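Local coordinates for protein ArCE4A (Arthrobacter sp. AW19M34-1, PDB 5LFZ) that is a metal-dependent deacetylase of carbohydrate esterase family 4 that probably removes acetyl groups from chitin-type or related polysaccharides, at residues N40-E45 with M172-E177. Sequence-based numbering, arbitrary orientation.
Sequences NRLLDE and MHDIHE
L42, on helix 39-48, faces D174 in the loop that follows strand 168-173; their CA atoms lie 8.1 Å apart, so the backbones stay separate and side chains bridge the gap at two points. At the exposed point R41 reaches E177 in a salt bridge. A single carboxylate oxygen takes both bonds: NH1 of R41 lies 2.6 Å from OE2 of E177, while NH2 of R41 adds a weak hydrogen bond to the same OE2 at 3.0 Å. OE2 meets the edge of the guanidinium, while the two planes stand 81° apart and NH1 approaches OE2 on its anti side, 31° out of the carboxylate plane; this is not the coplanar, two-oxygen pairing. Long, flexible chains suit this place: R41 bends at chi3 and E177 at chi2 to bring their charged ends together.

The second point is buried. With CG of L42 anti to the backbone N (chi1 -177°), CD2 of L42 lies 4.0 Å from CG of D174, a van der Waals contact. Leucine fits because the same side chain also packs on F31 of the central sheet and V183 of helix 177-192. D174 is the centre of an inverse gamma turn, and its OD2 is hydrogen-bonded to OG1 of T39, the first residue of the helix, a polar partner for a buried acid.

Helix 39-48 is thus joined to the loop after strand 168-173 in the NodB homology domain, a distorted (β/α) barrel in this family, with the side chain of D174 about 10 Å from the nickel ion held by D33, H82 and H86.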
loop_
_atom_site.group_PDB
_atom_site.type_symbol
_atom_site.label_atom_id
_atom_site.label_comp_id
_atom_site.label_asym_id
_atom_site.label_seq_id
_atom_site.Cartn_x
_atom_site.Cartn_y
_atom_site.Cartn_z
ATOM N N ASN A 40 -6.119 -8.324 10.190
ATOM C CA ASN A 40 -7.554 -8.289 10.446
ATOM C C ASN A 40 -7.954 -7.249 11.492
ATOM O O ASN A 40 -9.002 -6.611 11.362
ATOM C CB ASN A 40 -8.044 -9.666 10.843
ATOM C CG ASN A 40 -8.251 -10.550 9.641
ATOM O OD1 ASN A 40 -9.273 -10.456 8.962
ATOM N ND2 ASN A 40 -7.265 -11.383 9.338
ATOM N N ARG A 41 -7.128 -7.061 12.519
ATOM C CA ARG A 41 -7.382 -6.004 13.490
ATOM C C ARG A 41 -7.286 -4.651 12.806
ATOM O O ARG A 41 -8.065 -3.743 13.083
ATOM C CB ARG A 41 -6.400 -6.083 14.662
ATOM C CG ARG A 41 -6.691 -7.234 15.611
ATOM C CD ARG A 41 -5.498 -7.559 16.487
ATOM N NE ARG A 41 -5.197 -6.476 17.416
ATOM C CZ ARG A 41 -4.077 -6.400 18.122
ATOM N NH1 ARG A 41 -3.158 -7.350 18.005
ATOM N NH2 ARG A 41 -3.878 -5.383 18.946
ATOM N N LEU A 42 -6.331 -4.538 11.892
ATOM C CA LEU A 42 -6.149 -3.329 11.105
ATOM C C LEU A 42 -7.397 -3.051 10.263
ATOM O O LEU A 42 -7.894 -1.925 10.209
ATOM C CB LEU A 42 -4.901 -3.479 10.234
ATOM C CG LEU A 42 -4.421 -2.339 9.353
ATOM C CD1 LEU A 42 -4.506 -1.070 10.129
ATOM C CD2 LEU A 42 -2.983 -2.608 8.925
ATOM N N LEU A 43 -7.912 -4.093 9.621
ATOM C CA LEU A 43 -9.105 -3.962 8.799
ATOM C C LEU A 43 -10.323 -3.627 9.655
ATOM O O LEU A 43 -11.203 -2.878 9.227
ATOM C CB LEU A 43 -9.351 -5.246 8.013
ATOM C CG LEU A 43 -8.392 -5.537 6.859
ATOM C CD1 LEU A 43 -8.573 -6.961 6.392
ATOM C CD2 LEU A 43 -8.647 -4.575 5.709
ATOM N N ASP A 44 -10.369 -4.189 10.860
ATOM C CA ASP A 44 -11.444 -3.888 11.793
ATOM C C ASP A 44 -11.448 -2.400 12.128
ATOM O O ASP A 44 -12.496 -1.755 12.103
ATOM C CB ASP A 44 -11.307 -4.714 13.075
ATOM C CG ASP A 44 -11.655 -6.178 12.875
ATOM O OD1 ASP A 44 -12.254 -6.530 11.834
ATOM O OD2 ASP A 44 -11.330 -6.986 13.768
ATOM N N GLU A 45 -10.274 -1.855 12.436
ATOM C CA GLU A 45 -10.166 -0.445 12.803
ATOM C C GLU A 45 -10.528 0.464 11.632
ATOM O O GLU A 45 -11.231 1.460 11.806
ATOM C CB GLU A 45 -8.756 -0.117 13.300
ATOM C CG GLU A 45 -8.340 -0.846 14.576
ATOM C CD GLU A 45 -9.221 -0.515 15.769
ATOM O OE1 GLU A 45 -9.821 0.583 15.793
ATOM O OE2 GLU A 45 -9.311 -1.355 16.690
ATOM N N MET A 172 3.212 2.953 5.656
ATOM C CA MET A 172 3.245 2.241 6.919
ATOM C C MET A 172 3.408 0.757 6.638
ATOM O O MET A 172 3.323 0.321 5.483
ATOM C CB MET A 172 1.976 2.496 7.728
ATOM C CG MET A 172 1.862 3.920 8.223
ATOM S SD MET A 172 0.213 4.271 8.846
ATOM C CE MET A 172 -0.719 4.263 7.315
ATOM N N HIS A 173 3.645 -0.009 7.695
ATOM C CA HIS A 173 3.864 -1.438 7.574
ATOM C C HIS A 173 2.888 -2.244 8.400
ATOM O O HIS A 173 2.688 -2.009 9.596
ATOM C CB HIS A 173 5.301 -1.788 7.957
ATOM C CG HIS A 173 6.308 -1.265 6.984
ATOM N ND1 HIS A 173 6.668 0.062 6.928
ATOM C CD2 HIS A 173 6.984 -1.885 5.986
ATOM C CE1 HIS A 173 7.540 0.237 5.948
ATOM N NE2 HIS A 173 7.752 -0.929 5.366
ATOM N N ASP A 174 2.268 -3.194 7.715
ATOM C CA ASP A 174 1.419 -4.197 8.319
ATOM C C ASP A 174 2.276 -5.391 8.764
ATOM O O ASP A 174 2.158 -6.495 8.227
ATOM C CB ASP A 174 0.350 -4.622 7.307
ATOM C CG ASP A 174 -0.629 -5.620 7.867
ATOM O OD1 ASP A 174 -0.649 -5.822 9.103
ATOM O OD2 ASP A 174 -1.370 -6.209 7.050
ATOM N N ILE A 175 3.173 -5.160 9.717
ATOM C CA ILE A 175 4.035 -6.233 10.215
ATOM C C ILE A 175 4.061 -6.267 11.728
ATOM O O ILE A 175 4.653 -7.153 12.325
ATOM C CB ILE A 175 5.500 -6.094 9.731
ATOM C CG1 ILE A 175 6.101 -4.752 10.152
ATOM C CG2 ILE A 175 5.578 -6.229 8.250
ATOM C CD1 ILE A 175 7.604 -4.629 9.947
ATOM N N HIS A 176 3.420 -5.289 12.348
ATOM C CA HIS A 176 3.657 -5.034 13.760
ATOM C C HIS A 176 2.452 -4.375 14.411
ATOM O O HIS A 176 1.637 -3.740 13.739
ATOM C CB HIS A 176 4.953 -4.214 13.891
ATOM C CG HIS A 176 4.946 -2.928 13.120
ATOM N ND1 HIS A 176 5.204 -1.704 13.695
ATOM C CD2 HIS A 176 4.581 -2.671 11.845
ATOM C CE1 HIS A 176 5.104 -0.760 12.773
ATOM N NE2 HIS A 176 4.704 -1.318 11.649
ATOM N N GLU A 177 2.326 -4.571 15.722
ATOM C CA GLU A 177 1.163 -4.113 16.474
ATOM C C GLU A 177 0.979 -2.603 16.410
ATOM O O GLU A 177 -0.140 -2.107 16.500
ATOM C CB GLU A 177 1.262 -4.557 17.937
ATOM C CG GLU A 177 0.065 -4.127 18.769
ATOM C CD GLU A 177 -0.504 -5.243 19.608
ATOM O OE1 GLU A 177 -0.422 -5.147 20.850
ATOM O OE2 GLU A 177 -1.030 -6.218 19.027
#